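Local coordinates for odorant binding protein ASP5 (Apis mellifera, PDB 3R72), which probably binds and carries small hydrophobic odorant molecules in the honeybee antenna, as other insect odorant-binding proteins of the PBP/GOBP family do, at residues D31-G36 with H42-Y47; K53-F58 with V69-I74; E94-D99 with Y105-C110. All blocks are in the same frame, centred on the assembly; numbering follows the deposited sequence.

Contact 1 (D31-G36 with H42-Y47); sequences DGMRRG and HDLQCY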
# COMPACT_ATOMS: atom_id res chain seq x y z
N ASP A 31 5.21 -4.53 -9.78
CA ASP A 31 4.12 -5.41 -10.22
C ASP A 31 4.19 -6.81 -9.62
O ASP A 31 3.17 -7.49 -9.47
CB ASP A 31 4.12 -5.56 -11.74
CG ASP A 31 3.54 -4.37 -12.45
OD1 ASP A 31 2.66 -3.69 -11.89
OD2 ASP A 31 3.97 -4.16 -13.61
N GLY A 32 5.39 -7.24 -9.25
CA GLY A 32 5.55 -8.55 -8.66
C GLY A 32 4.79 -8.72 -7.35
O GLY A 32 4.37 -9.83 -7.02
N MET A 33 4.61 -7.65 -6.59
CA MET A 33 3.90 -7.76 -5.31
C MET A 33 2.48 -8.32 -5.48
O MET A 33 2.03 -9.12 -4.66
CB MET A 33 3.88 -6.42 -4.58
CG MET A 33 5.28 -5.96 -4.14
SD MET A 33 5.24 -4.52 -3.04
CE MET A 33 4.68 -3.23 -4.16
N ARG A 34 1.78 -7.91 -6.54
CA ARG A 34 0.43 -8.41 -6.78
C ARG A 34 0.42 -9.92 -7.09
O ARG A 34 -0.61 -10.60 -6.88
CB ARG A 34 -0.23 -7.59 -7.89
CG ARG A 34 -0.59 -6.16 -7.46
CD ARG A 34 -0.74 -5.24 -8.67
NE ARG A 34 -0.89 -3.83 -8.31
CZ ARG A 34 -1.05 -2.84 -9.20
NH1 ARG A 34 -1.08 -3.10 -10.50
NH2 ARG A 34 -1.17 -1.59 -8.78
N ARG A 35 1.55 -10.43 -7.58
CA ARG A 35 1.76 -11.85 -7.83
C ARG A 35 2.27 -12.58 -6.57
O ARG A 35 2.59 -13.76 -6.63
CB ARG A 35 2.78 -12.05 -8.98
CG ARG A 35 2.47 -11.29 -10.29
CD ARG A 35 3.45 -11.64 -11.42
NE ARG A 35 4.67 -10.81 -11.43
CZ ARG A 35 4.82 -9.64 -12.07
NH1 ARG A 35 3.81 -9.11 -12.76
NH2 ARG A 35 5.99 -8.98 -12.01
N GLY A 36 2.37 -11.87 -5.44
CA GLY A 36 2.90 -12.46 -4.21
C GLY A 36 4.42 -12.54 -4.15
O GLY A 36 4.96 -13.24 -3.30
N HIS A 42 15.52 -4.10 -0.26
CA HIS A 42 15.33 -2.86 0.47
C HIS A 42 14.82 -1.73 -0.43
O HIS A 42 14.10 -0.87 0.04
CB HIS A 42 16.61 -2.48 1.21
CG HIS A 42 16.41 -1.41 2.23
ND1 HIS A 42 16.73 -0.09 2.00
CD2 HIS A 42 15.92 -1.46 3.49
CE1 HIS A 42 16.45 0.63 3.07
NE2 HIS A 42 15.97 -0.18 4.00
N ASP A 43 15.18 -1.74 -1.71
CA ASP A 43 14.68 -0.71 -2.61
C ASP A 43 13.18 -0.84 -2.85
O ASP A 43 12.47 0.16 -2.82
CB ASP A 43 15.48 -0.70 -3.90
CG ASP A 43 16.93 -0.34 -3.66
OD1 ASP A 43 17.21 0.52 -2.81
OD2 ASP A 43 17.80 -0.94 -4.33
N LEU A 44 12.70 -2.06 -3.05
CA LEU A 44 11.26 -2.27 -3.14
C LEU A 44 10.58 -1.89 -1.84
O LEU A 44 9.50 -1.27 -1.84
CB LEU A 44 10.94 -3.72 -3.54
CG LEU A 44 9.46 -4.04 -3.68
CD1 LEU A 44 8.75 -3.16 -4.69
CD2 LEU A 44 9.30 -5.54 -4.01
N GLN A 45 11.22 -2.22 -0.71
CA GLN A 45 10.67 -1.82 0.57
C GLN A 45 10.50 -0.30 0.63
O GLN A 45 9.44 0.22 1.01
CB GLN A 45 11.56 -2.34 1.70
CG GLN A 45 11.56 -3.86 1.78
CD GLN A 45 12.62 -4.46 2.67
OE1 GLN A 45 13.51 -3.78 3.16
NE2 GLN A 45 12.51 -5.77 2.87
N CYS A 46 11.53 0.43 0.22
CA CYS A 46 11.45 1.89 0.25
C CYS A 46 10.44 2.47 -0.74
O CYS A 46 9.87 3.52 -0.47
CB CYS A 46 12.82 2.51 0.08
SG CYS A 46 13.96 2.15 1.48
N TYR A 47 10.19 1.77 -1.84
CA TYR A 47 9.11 2.16 -2.75
C TYR A 47 7.77 2.17 -2.00
O TYR A 47 6.97 3.09 -2.16
CB TYR A 47 9.07 1.26 -3.99
CG TYR A 47 7.85 1.47 -4.85
CD1 TYR A 47 7.83 2.40 -5.88
CD2 TYR A 47 6.69 0.75 -4.60
CE1 TYR A 47 6.68 2.61 -6.63
CE2 TYR A 47 5.55 0.95 -5.35
CZ TYR A 47 5.55 1.88 -6.36
OH TYR A 47 4.42 2.10 -7.11
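Met33 lays the outer part of its side chain against Leu44, the two chains sliding past each other in opposite directions. Each methyl of the leucine has its own partner: CD2 lies 4.0 Å from Met33 CG, while CD1 meets the far end of the methionine, with Met33 SD 4.1 Å away. A bend at the last torsion (chi3 -69°) turns CE back along the same leucine, keeping Met33 CE 4.1 Å from Leu44 CD1. That methyl also approaches the Tyr47 ring obliquely, Met33 CE standing 4.4 Å from Tyr47 CE2, a looser touch than the one on Leu44. The Tyr47 hydroxyl is held by Pro122 OXT, at the chain's C-terminus. Tyr105 of helix 100-114 also covers Leu44, so this apolar cluster is buried on several sides. The segment 31-36 is where helix 27-32 stops, in a Schellman motif: Gly36, with phi at 80°, is the C' residue, and its N bonds back to Met33 O at 2.9 Å. The connection to helix 42-54 leaves from there. The solvent side is sparser. Arg35, exposed, folds its guanidinium back over the preceding turn, with Asp31 O 3.7 Å above its plane near the centre, and its charge has a weak, long ion pair with Glu37. The start of helix 42-54 is likewise exposed at His42, whose NE2 is hydrogen-bonded to Asp99 OD1.

Contact 2 (K53-F58 with V69-I74); sequences KLLRTF and VKQLEI. With NBB (N-butyl-benzenesulfonamide), chain B; NBB (N-butyl-benzenesulfonamide), chain C.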
# COMPACT_ATOMS: atom_id res chain seq x y z
N LYS A 53 3.76 7.41 2.04
CA LYS A 53 3.95 8.80 2.42
C LYS A 53 3.16 9.76 1.52
O LYS A 53 2.59 10.74 2.01
CB LYS A 53 5.43 9.17 2.49
CG LYS A 53 6.12 8.60 3.72
CD LYS A 53 7.50 9.16 3.92
CE LYS A 53 8.07 8.74 5.27
NZ LYS A 53 9.16 9.62 5.75
N LEU A 54 3.12 9.48 0.22
CA LEU A 54 2.29 10.26 -0.71
C LEU A 54 0.82 10.24 -0.33
O LEU A 54 0.14 11.26 -0.39
CB LEU A 54 2.45 9.74 -2.13
CG LEU A 54 3.10 10.63 -3.20
CD1 LEU A 54 3.96 11.74 -2.59
CD2 LEU A 54 3.89 9.80 -4.21
N LEU A 55 0.32 9.07 0.06
CA LEU A 55 -1.08 8.90 0.45
C LEU A 55 -1.38 9.36 1.87
O LEU A 55 -2.52 9.32 2.31
CB LEU A 55 -1.51 7.44 0.29
CG LEU A 55 -1.70 7.06 -1.17
CD1 LEU A 55 -1.89 5.56 -1.29
CD2 LEU A 55 -2.88 7.84 -1.80
N ARG A 56 -0.34 9.76 2.60
CA ARG A 56 -0.45 10.22 3.98
C ARG A 56 -0.83 9.07 4.93
O ARG A 56 -1.29 9.32 6.05
CB ARG A 56 -1.44 11.40 4.09
CG ARG A 56 -1.36 12.48 3.00
CD ARG A 56 -0.14 13.34 3.21
NE ARG A 56 -0.12 13.99 4.52
CZ ARG A 56 0.95 14.59 5.05
NH1 ARG A 56 2.09 14.61 4.37
NH2 ARG A 56 0.89 15.15 6.25
N THR A 57 -0.62 7.83 4.50
CA THR A 57 -0.91 6.67 5.32
C THR A 57 0.28 6.24 6.18
O THR A 57 0.13 5.37 7.04
CB THR A 57 -1.42 5.53 4.44
OG1 THR A 57 -0.46 5.27 3.41
CG2 THR A 57 -2.75 5.88 3.82
N PHE A 58 1.44 6.85 5.95
CA PHE A 58 2.60 6.69 6.80
C PHE A 58 3.22 8.08 6.92
O PHE A 58 3.35 8.78 5.92
CB PHE A 58 3.59 5.70 6.19
CG PHE A 58 4.72 5.30 7.11
CD1 PHE A 58 4.58 4.26 8.00
CD2 PHE A 58 5.92 5.98 7.09
CE1 PHE A 58 5.62 3.87 8.82
CE2 PHE A 58 6.97 5.61 7.91
CZ PHE A 58 6.82 4.55 8.78
N VAL A 69 -7.87 4.17 6.82
CA VAL A 69 -9.31 3.93 6.71
C VAL A 69 -9.99 4.97 5.80
O VAL A 69 -10.81 4.61 4.96
CB VAL A 69 -9.97 3.84 8.11
CG1 VAL A 69 -11.49 3.79 8.00
CG2 VAL A 69 -9.43 2.61 8.86
N LYS A 70 -9.63 6.24 5.93
CA LYS A 70 -10.18 7.25 5.04
C LYS A 70 -9.85 6.97 3.58
O LYS A 70 -10.71 7.12 2.72
CB LYS A 70 -9.68 8.64 5.43
CG LYS A 70 -10.42 9.24 6.62
CD LYS A 70 -10.25 10.77 6.71
CE LYS A 70 -9.22 11.22 7.73
NZ LYS A 70 -7.95 10.47 7.73
N GLN A 71 -8.61 6.56 3.30
CA GLN A 71 -8.22 6.27 1.92
C GLN A 71 -8.99 5.10 1.36
O GLN A 71 -9.43 5.13 0.21
CB GLN A 71 -6.71 6.04 1.81
CG GLN A 71 -5.89 7.31 1.98
CD GLN A 71 -5.94 8.26 0.79
OE1 GLN A 71 -6.64 8.03 -0.19
NE2 GLN A 71 -5.12 9.29 0.82
N LEU A 72 -9.17 4.04 2.15
CA LEU A 72 -9.91 2.90 1.63
C LEU A 72 -11.39 3.29 1.39
O LEU A 72 -11.98 2.86 0.41
CB LEU A 72 -9.70 1.65 2.48
CG LEU A 72 -10.44 1.47 3.79
CD1 LEU A 72 -11.88 1.00 3.55
CD2 LEU A 72 -9.69 0.51 4.70
N GLU A 73 -11.94 4.16 2.24
CA GLU A 73 -13.32 4.63 2.04
C GLU A 73 -13.49 5.45 0.77
O GLU A 73 -14.53 5.38 0.13
CB GLU A 73 -13.79 5.45 3.25
CG GLU A 73 -14.00 4.58 4.50
CD GLU A 73 -14.18 5.36 5.80
OE1 GLU A 73 -13.73 6.53 5.88
OE2 GLU A 73 -14.74 4.80 6.78
N ILE A 74 -12.46 6.21 0.39
CA ILE A 74 -12.52 7.06 -0.81
C ILE A 74 -12.07 6.34 -2.09
O ILE A 74 -12.27 6.89 -3.18
CB ILE A 74 -11.66 8.34 -0.64
CG1 ILE A 74 -12.03 9.37 -1.70
CG2 ILE A 74 -10.18 8.03 -0.76
CD1 ILE A 74 -13.42 9.82 -1.60
O1S NBB B . -1.42 2.83 2.24
S NBB B . -2.02 2.30 1.06
O2S NBB B . -1.44 2.72 -0.18
N10 NBB B . -3.56 2.76 1.09
C11 NBB B . -4.39 2.46 2.23
C12 NBB B . -5.82 2.14 1.82
C13 NBB B . -5.97 0.82 1.08
C14 NBB B . -5.78 -0.36 2.02
C4 NBB B . -1.99 0.66 1.14
C5 NBB B . -2.49 -0.07 0.06
C6 NBB B . -2.49 -1.47 0.08
C1 NBB B . -1.99 -2.17 1.17
C2 NBB B . -1.48 -1.47 2.23
C3 NBB B . -1.47 -0.08 2.23
O1S NBB C . -4.21 1.79 -3.04
S NBB C . -5.18 2.75 -2.60
O2S NBB C . -5.01 3.17 -1.24
N10 NBB C . -6.62 2.07 -2.73
C11 NBB C . -7.08 1.53 -4.00
C12 NBB C . -8.14 0.46 -3.80
C13 NBB C . -8.87 0.14 -5.09
C14 NBB C . -7.99 -0.59 -6.08
C4 NBB C . -5.17 4.07 -3.55
C5 NBB C . -5.38 5.35 -3.03
C6 NBB C . -5.38 6.49 -3.85
C1 NBB C . -5.18 6.35 -5.21
C2 NBB C . -4.98 5.08 -5.75
C3 NBB C . -4.97 3.96 -4.93
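The ligand pocket of this odorant-binding protein, occupied by two molecules of N-butyl-benzenesulfonamide, takes part of its wall from Leu55 and Thr57 meeting Gln71 of helix 65-75. Leu55 stands where helix 42-54 ends in a Schellman motif; Arg56 carries the positive phi (69°) that turns the chain away from the helix. The carbonyl of Leu55 points across to the other helix, and Gln71 NE2 donates to Leu55 O at 3.0 Å. The bond is bent, with an N-H...O angle of 141°, and the oxygen sits somewhat out of the amide plane of the glutamine. A fold at chi2 (-74°) brings the amide round to this acceptor, and the same fold sets Gln71 NE2 3.7 Å from Leu55 CD2. Further along, Thr57 crosses the glutamine at about a right angle, with Thr57 CG2 3.9 Å from Gln71 CG. With an alanine here in place of Gln71, Leu55 O is likely to lose its amide donor, and a gap would probably open beside Thr57 CG2 and Leu55 CD2. Both segments also touch the bound ligands. Leu72, with Gln71, lies against the butyl chain of the chain B molecule, and Leu55 spans both ligands: its CD2 is 3.5 Å from C6 of the chain C molecule, while its CD1 lies close to a sulfonyl oxygen of the other. The threonine hydroxyl, whose single proton could go either to Met52 O or to the sulfonamide, sits with Thr57 OG1 2.9 Å from O1S of the chain B molecule.

Contact 3 (E94-D99 with Y105-C110); sequences EEYTGD and YQYVQC. With NBB (N-butyl-benzenesulfonamide), chain B.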
# COMPACT_ATOMS: atom_id res chain seq x y z
N GLU A 94 -0.61 -6.06 14.13
CA GLU A 94 0.66 -6.77 13.98
C GLU A 94 1.79 -5.81 14.33
O GLU A 94 1.72 -4.62 14.02
CB GLU A 94 0.79 -7.27 12.54
CG GLU A 94 2.08 -8.01 12.21
CD GLU A 94 2.10 -8.55 10.78
OE1 GLU A 94 1.03 -8.99 10.30
OE2 GLU A 94 3.18 -8.56 10.14
N GLU A 95 2.83 -6.30 15.01
CA GLU A 95 3.99 -5.46 15.31
C GLU A 95 4.83 -5.31 14.04
O GLU A 95 5.12 -6.30 13.36
CB GLU A 95 4.85 -6.06 16.41
CG GLU A 95 6.09 -5.22 16.71
CD GLU A 95 6.93 -5.80 17.82
OE1 GLU A 95 7.59 -6.84 17.60
OE2 GLU A 95 6.94 -5.20 18.91
N TYR A 96 5.23 -4.08 13.73
CA TYR A 96 6.12 -3.80 12.61
C TYR A 96 7.47 -3.35 13.14
O TYR A 96 7.53 -2.57 14.08
CB TYR A 96 5.46 -2.77 11.67
CG TYR A 96 4.18 -3.36 11.10
CD1 TYR A 96 4.22 -4.44 10.26
CD2 TYR A 96 2.94 -2.90 11.51
CE1 TYR A 96 3.07 -5.03 9.79
CE2 TYR A 96 1.78 -3.50 11.06
CZ TYR A 96 1.86 -4.55 10.18
OH TYR A 96 0.72 -5.18 9.70
N THR A 97 8.53 -3.90 12.56
CA THR A 97 9.87 -3.71 13.08
C THR A 97 10.81 -3.30 11.99
O THR A 97 10.53 -3.44 10.79
CB THR A 97 10.41 -5.01 13.70
OG1 THR A 97 10.44 -6.02 12.68
CG2 THR A 97 9.54 -5.47 14.86
N GLY A 98 11.96 -2.78 12.40
CA GLY A 98 12.97 -2.36 11.46
C GLY A 98 12.84 -0.91 11.07
O GLY A 98 12.20 -0.12 11.77
N ASP A 99 13.48 -0.54 9.97
CA ASP A 99 13.41 0.83 9.49
C ASP A 99 12.06 1.10 8.82
O ASP A 99 11.22 0.20 8.71
CB ASP A 99 14.63 1.21 8.61
CG ASP A 99 14.66 0.54 7.25
OD1 ASP A 99 15.73 0.62 6.60
OD2 ASP A 99 13.67 -0.01 6.79
N TYR A 105 6.74 -2.23 4.23
CA TYR A 105 6.72 -3.44 3.42
C TYR A 105 6.03 -4.59 4.16
O TYR A 105 5.27 -5.34 3.56
CB TYR A 105 8.13 -3.84 3.07
CG TYR A 105 8.31 -4.86 1.97
CD1 TYR A 105 7.87 -4.63 0.68
CD2 TYR A 105 9.04 -6.03 2.20
CE1 TYR A 105 8.15 -5.50 -0.35
CE2 TYR A 105 9.32 -6.91 1.17
CZ TYR A 105 8.86 -6.64 -0.09
OH TYR A 105 9.14 -7.45 -1.15
N GLN A 106 6.30 -4.72 5.45
CA GLN A 106 5.64 -5.73 6.27
C GLN A 106 4.13 -5.49 6.30
O GLN A 106 3.34 -6.43 6.24
CB GLN A 106 6.21 -5.72 7.69
CG GLN A 106 7.65 -6.24 7.82
CD GLN A 106 8.35 -5.70 9.05
OE1 GLN A 106 7.70 -5.31 10.02
NE2 GLN A 106 9.68 -5.65 9.01
N TYR A 107 3.70 -4.23 6.40
CA TYR A 107 2.28 -3.90 6.44
C TYR A 107 1.60 -4.27 5.12
O TYR A 107 0.52 -4.87 5.09
CB TYR A 107 2.11 -2.40 6.77
CG TYR A 107 0.66 -2.03 6.88
CD1 TYR A 107 -0.03 -2.31 8.05
CD2 TYR A 107 -0.03 -1.46 5.85
CE1 TYR A 107 -1.37 -2.06 8.18
CE2 TYR A 107 -1.38 -1.19 5.98
CZ TYR A 107 -2.04 -1.51 7.15
OH TYR A 107 -3.38 -1.29 7.27
N VAL A 108 2.26 -3.94 4.01
CA VAL A 108 1.75 -4.30 2.69
C VAL A 108 1.61 -5.82 2.56
O VAL A 108 0.62 -6.31 2.05
CB VAL A 108 2.66 -3.68 1.59
CG1 VAL A 108 2.28 -4.22 0.21
CG2 VAL A 108 2.57 -2.16 1.64
N GLN A 109 2.60 -6.57 3.02
CA GLN A 109 2.54 -8.03 3.01
C GLN A 109 1.39 -8.55 3.87
O GLN A 109 0.75 -9.53 3.51
CB GLN A 109 3.85 -8.64 3.50
CG GLN A 109 4.96 -8.54 2.49
CD GLN A 109 6.29 -8.90 3.09
OE1 GLN A 109 6.96 -8.06 3.69
NE2 GLN A 109 6.67 -10.15 2.94
N CYS A 110 1.12 -7.92 5.01
CA CYS A 110 -0.02 -8.32 5.83
C CYS A 110 -1.32 -8.15 5.06
O CYS A 110 -2.18 -9.03 5.07
CB CYS A 110 -0.07 -7.51 7.12
SG CYS A 110 -1.46 -7.96 8.20
O1S NBB B . -1.42 2.83 2.24
S NBB B . -2.02 2.30 1.06
O2S NBB B . -1.44 2.72 -0.18
N10 NBB B . -3.56 2.76 1.09
C11 NBB B . -4.39 2.46 2.23
C12 NBB B . -5.82 2.14 1.82
C13 NBB B . -5.97 0.82 1.08
C14 NBB B . -5.78 -0.36 2.02
C4 NBB B . -1.99 0.66 1.14
C5 NBB B . -2.49 -0.07 0.06
C6 NBB B . -2.49 -1.47 0.08
C1 NBB B . -1.99 -2.17 1.17
C2 NBB B . -1.48 -1.47 2.23
C3 NBB B . -1.47 -0.08 2.23
O HOH W 1 3.82 -8.85 7.42
O HOH W 2 6.19 -7.43 11.05
O HOH W 3 12.61 -6.25 10.48
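Hydrogen bonds come first, and Gln106 makes them with both polar atoms of the Thr97 backbone. Thr97 N donates to Gln106 OE1 at 3.0 Å, nearly straight at 165° and in the carbonyl plane, on a lone pair; in return Gln106 NE2 gives a proton to Thr97 O at 3.0 Å, more bent and tilted from the plane of that carbonyl. An extended chain beyond CG carries the amide out to this loop, and the pair of bonds fixes which way round the amide lies. Water adds a bridge: one molecule donates to Gln106 O and, in one of the two conformers of Glu94, to its OE2, a link that is therefore doubtful.

Aromatic contacts form the second group. Tyr107 turns its edge to the face of Tyr96 in an offset edge-to-face pair, centroids 5.6 Å apart and planes at 73°. Tyr107 CB makes a CH-pi contact over that same ring, 4.3 Å from its centroid, while Gln106 CB meets the ring's edge, 3.5 Å from Tyr96 CD1. Tyr96 OH, which is hydrogen-bonded to Cys91 O, lies 3.4 Å from Tyr107 CD1.

Plain packing completes the set, with Cys110 CB 3.6 Å from Tyr96 OH. Tyr107 also touches the chain B ligand, and the same cysteine is disulfide-bonded to Cys91 of helix 81-91, one of the three disulfides that characterise the classical insect odorant-binding fold.

Followed from the N terminus, the three contacts come in series, none nested in another. Contact 1 closes the short loop between helices 27-32 and 42-54. The latter helix then runs on to contact 2, which closes the longer connection through the two-stranded hairpin to helix 65-75. Contact 3 folds the loop after helix 81-91 back onto helix 100-114. Helix 100-114 and the residue before it tie back to contact 1: Cys101 is bonded to Cys46, Tyr105 packs on Met33, and Asp99 OD1 lies 2.7 Å from His42 NE2, a probable hydrogen bond. Contacts 2 and 3 do not touch, but both meet the chain B ligand.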